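Local coordinates for protein putative uronate isomerase (Thermotoga maritima, PDB 4NAR) that is of unestablished function but belongs to the lactate racemase family and may act as a lactate racemase, at residues A115-E120 against R200-R205; Y290-Q293 against V297-K300. All coordinates share one frame; numbering follows the deposited sequence.

Contact 1: residues A115-E120 against R200-R205; sequences AGFVSE and RKIINR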
# COMPACT_ATOMS: atom_id res chain seq x y z
N ALA A 115 -2.68 23.83 9.78
CA ALA A 115 -4.11 23.71 9.50
C ALA A 115 -4.49 24.18 8.10
O ALA A 115 -5.34 23.56 7.46
CB ALA A 115 -4.92 24.47 10.55
N GLY A 116 -3.87 25.28 7.66
CA GLY A 116 -4.15 25.82 6.33
C GLY A 116 -3.91 24.80 5.23
O GLY A 116 -4.78 24.54 4.39
N PHE A 117 -2.71 24.22 5.23
CA PHE A 117 -2.34 23.21 4.26
C PHE A 117 -3.24 21.97 4.37
O PHE A 117 -3.70 21.44 3.35
CB PHE A 117 -0.86 22.84 4.46
CG PHE A 117 -0.43 21.63 3.70
CD1 PHE A 117 -0.23 21.69 2.31
CD2 PHE A 117 -0.21 20.42 4.35
CE1 PHE A 117 0.17 20.55 1.59
CE2 PHE A 117 0.19 19.28 3.64
CZ PHE A 117 0.38 19.35 2.26
N VAL A 118 -3.50 21.52 5.60
CA VAL A 118 -4.38 20.37 5.83
C VAL A 118 -5.77 20.62 5.25
O VAL A 118 -6.33 19.78 4.52
CB VAL A 118 -4.48 20.03 7.34
CG1 VAL A 118 -5.69 19.14 7.63
CG2 VAL A 118 -3.18 19.37 7.81
N SER A 119 -6.31 21.80 5.55
CA SER A 119 -7.59 22.25 5.01
C SER A 119 -7.58 22.23 3.47
O SER A 119 -8.52 21.75 2.85
CB SER A 119 -7.91 23.65 5.54
OG SER A 119 -9.13 24.13 5.00
N GLU A 120 -6.51 22.73 2.87
CA GLU A 120 -6.41 22.79 1.41
C GLU A 120 -6.35 21.42 0.73
O GLU A 120 -6.86 21.24 -0.37
CB GLU A 120 -5.20 23.63 1.01
CG GLU A 120 -5.48 24.59 -0.13
CD GLU A 120 -4.61 24.32 -1.35
OE1 GLU A 120 -3.41 24.67 -1.30
OE2 GLU A 120 -5.13 23.74 -2.34
N ARG A 200 0.18 12.40 -1.88
CA ARG A 200 1.60 12.48 -2.17
C ARG A 200 2.16 13.85 -1.65
O ARG A 200 3.25 13.92 -1.06
CB ARG A 200 1.78 12.27 -3.68
CG ARG A 200 2.95 11.41 -4.12
CD ARG A 200 2.84 9.91 -3.76
NE ARG A 200 4.10 9.50 -3.15
CZ ARG A 200 4.57 8.25 -3.02
NH1 ARG A 200 3.90 7.19 -3.45
NH2 ARG A 200 5.74 8.09 -2.42
N LYS A 201 1.39 14.93 -1.81
CA LYS A 201 1.78 16.23 -1.22
C LYS A 201 1.88 16.20 0.31
O LYS A 201 2.85 16.72 0.89
CB LYS A 201 0.79 17.33 -1.61
CG LYS A 201 0.95 17.83 -3.04
CD LYS A 201 -0.18 18.82 -3.39
CE LYS A 201 0.09 19.53 -4.71
NZ LYS A 201 0.04 18.55 -5.83
N ILE A 202 0.88 15.60 0.96
CA ILE A 202 0.86 15.45 2.42
C ILE A 202 2.05 14.61 2.90
O ILE A 202 2.76 14.96 3.86
CB ILE A 202 -0.45 14.77 2.89
CG1 ILE A 202 -1.64 15.71 2.67
CG2 ILE A 202 -0.36 14.38 4.36
CD1 ILE A 202 -2.98 15.05 2.95
N ILE A 203 2.27 13.49 2.21
CA ILE A 203 3.33 12.56 2.55
C ILE A 203 4.70 13.24 2.45
O ILE A 203 5.54 13.07 3.35
CB ILE A 203 3.28 11.30 1.64
CG1 ILE A 203 2.16 10.37 2.10
CG2 ILE A 203 4.63 10.56 1.63
CD1 ILE A 203 1.92 9.20 1.16
N ASN A 204 4.92 13.98 1.37
CA ASN A 204 6.20 14.65 1.15
C ASN A 204 6.42 15.76 2.17
O ASN A 204 7.53 15.92 2.69
CB ASN A 204 6.29 15.23 -0.26
CG ASN A 204 6.37 14.15 -1.35
OD1 ASN A 204 6.50 12.94 -1.06
ND2 ASN A 204 6.31 14.59 -2.61
N ARG A 205 5.36 16.51 2.45
CA ARG A 205 5.46 17.63 3.39
C ARG A 205 5.84 17.14 4.78
O ARG A 205 6.75 17.67 5.41
CB ARG A 205 4.16 18.44 3.41
CG ARG A 205 4.10 19.55 4.47
CD ARG A 205 5.22 20.58 4.32
NE ARG A 205 5.11 21.66 5.30
CZ ARG A 205 6.00 21.88 6.28
NH1 ARG A 205 7.07 21.08 6.41
NH2 ARG A 205 5.82 22.89 7.13
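Lys201 meets the ring of Phe117 first through its backbone: its O lies 3.9 Å from Phe117 CZ, approached obliquely, and its CB is 4.4 Å from the same Phe117 CZ. The rest of the chain leads away, and its amino group forms a salt bridge with Asp196, so a long aliphatic stem with a charged end suits this margin. The next residue, Ile202, takes the ring edge-on. Its CA sits near the ring plane, 3.9 Å from Phe117 CZ, and its CG1 branch comes to 4.1 Å from Phe117 CE2. This buried isoleucine also packs on helix 173-186. One turn on, Arg205 brings CB and CG obliquely to the ring, CG 4.0 Å from Phe117 CE2. Arginine suits the site because its methylenes meet the ring while a bend at chi2 (59°) carries the charged end away. Helices 115-121 and 198-213 run nearly antiparallel here, their axes 11.1 Å apart, and Phe117, its CG anti to the backbone N (chi1 169°), reaches from its own helix to the near backbone of the other. No hydrogen bond crosses, which implies that the direct contact depends on dispersion around one ring, with Met121 and Leu113 adding to the packing.

Contact 2: residues Y290-Q293 against V297-K300; sequences YKLQ and VMAK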
# COMPACT_ATOMS: atom_id res chain seq x y z
N TYR A 290 -10.25 -1.59 -6.77
CA TYR A 290 -9.57 -0.33 -7.12
C TYR A 290 -8.95 -0.37 -8.52
O TYR A 290 -8.99 0.62 -9.25
CB TYR A 290 -8.46 0.04 -6.14
CG TYR A 290 -8.77 -0.19 -4.68
CD1 TYR A 290 -10.03 0.07 -4.15
CD2 TYR A 290 -7.79 -0.67 -3.82
CE1 TYR A 290 -10.29 -0.14 -2.81
CE2 TYR A 290 -8.04 -0.89 -2.48
CZ TYR A 290 -9.30 -0.62 -1.98
OH TYR A 290 -9.56 -0.85 -0.64
N LYS A 291 -8.35 -1.51 -8.88
CA LYS A 291 -7.61 -1.59 -10.15
C LYS A 291 -8.52 -1.58 -11.37
O LYS A 291 -8.04 -1.48 -12.50
CB LYS A 291 -6.69 -2.81 -10.19
CG LYS A 291 -5.59 -2.80 -9.14
CD LYS A 291 -4.77 -1.52 -9.21
CE LYS A 291 -3.29 -1.80 -8.97
NZ LYS A 291 -2.94 -2.23 -7.57
N LEU A 292 -9.83 -1.66 -11.14
CA LEU A 292 -10.79 -1.69 -12.23
C LEU A 292 -11.67 -0.43 -12.30
O LEU A 292 -12.69 -0.43 -12.99
CB LEU A 292 -11.65 -2.95 -12.12
CG LEU A 292 -10.86 -4.28 -12.23
CD1 LEU A 292 -11.72 -5.51 -11.90
CD2 LEU A 292 -10.18 -4.41 -13.61
N GLN A 293 -11.27 0.64 -11.62
CA GLN A 293 -12.15 1.81 -11.48
C GLN A 293 -11.86 3.03 -12.36
O GLN A 293 -12.55 4.05 -12.24
CB GLN A 293 -12.23 2.26 -10.02
CG GLN A 293 -13.02 1.31 -9.13
CD GLN A 293 -13.18 1.85 -7.72
OE1 GLN A 293 -13.35 3.07 -7.50
NE2 GLN A 293 -13.11 0.94 -6.73
N VAL A 297 -13.82 1.34 -17.68
CA VAL A 297 -13.29 -0.03 -17.55
C VAL A 297 -14.39 -1.05 -17.23
O VAL A 297 -14.47 -2.12 -17.84
CB VAL A 297 -12.09 -0.13 -16.57
CG1 VAL A 297 -11.72 -1.57 -16.32
CG2 VAL A 297 -10.89 0.58 -17.16
N MSE A 298 -15.27 -0.69 -16.31
CA MSE A 298 -16.41 -1.55 -15.99
C MSE A 298 -17.66 -1.04 -16.70
O MSE A 298 -17.90 0.18 -16.74
CB MSE A 298 -16.64 -1.59 -14.48
CG MSE A 298 -15.48 -2.15 -13.70
SE MSE A 298 -15.32 -4.05 -14.07
CE MSE A 298 -13.59 -3.99 -14.85
N ALA A 299 -18.45 -1.95 -17.26
CA ALA A 299 -19.76 -1.57 -17.79
C ALA A 299 -20.67 -1.19 -16.62
O ALA A 299 -20.57 -1.79 -15.53
CB ALA A 299 -20.37 -2.73 -18.58
N LYS A 300 -21.55 -0.20 -16.82
CA LYS A 300 -22.59 0.10 -15.83
C LYS A 300 -23.35 -1.21 -15.52
O LYS A 300 -23.77 -1.93 -16.44
CB LYS A 300 -23.51 1.23 -16.33
CG LYS A 300 -24.93 1.26 -15.72
CD LYS A 300 -24.98 1.81 -14.27
CE LYS A 300 -25.61 3.22 -14.21
NZ LYS A 300 -24.68 4.29 -14.70
O HOH W 1 -14.56 1.58 -14.18
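A buried apolar contact, supplemented by a water bridge, joins the turn after helix 287-290 to the segment leading into strand 298-299, just a few residues further along the chain. Leu292 is its centre. The methyl carbon CE of Met298, present as selenomethionine with SE in place of sulfur, approaches Leu292 CB to 3.5 Å and lies within 3.8 Å of Leu292 CG, CD1 and CD2, so the leucine branch receives it like a shallow cup. Bends at chi2 (-69°) and chi3 (118°) bring that methyl back to the leucine, as the flexible, unbranched chain of methionine allows. The carbonyl oxygen of Leu292 meets carbons of both partners: Val297 CB is 3.6 Å and Met298 CG 3.4 Å from Leu292 O. Val297 CG1 also comes to 4.2 Å from Leu292 CD2. No direct hydrogen bond links the segments; instead one water donates to Leu292 O at 3.0 Å and accepts from Met298 N at 3.2 Å, giving both buried backbone groups a partner. The type I turn from Tyr290 to Gln293 places Leu292 at its third position. Beyond the pair, Leu292 and Met298 both pack on Ala271 of strand 268-274, Val297 and Ala299 make backbone hydrogen bonds with Leu268, and Tyr290 rests on helix 347-357.

In the fold
Contacts 1 and 2 lie in different parts of the chain, their centres 29 Å apart and their nearest atoms about 12 Å apart, with no touch between them. They follow one another in sequence: 115-120 with 200-205 closes before 290-293 with 297-300 opens. Each centre is about 19 Å from the centre of the chain. Contact 1 joins two helices beside strand 107-113, whereas contact 2 closes a short connection beside the five-stranded parallel sheet containing 268-274. One brings together segments 80 residues apart at their nearest ends and is partly buried; the other spans only a few residues and is buried. Neither contains a bound ligand or an identified catalytic residue.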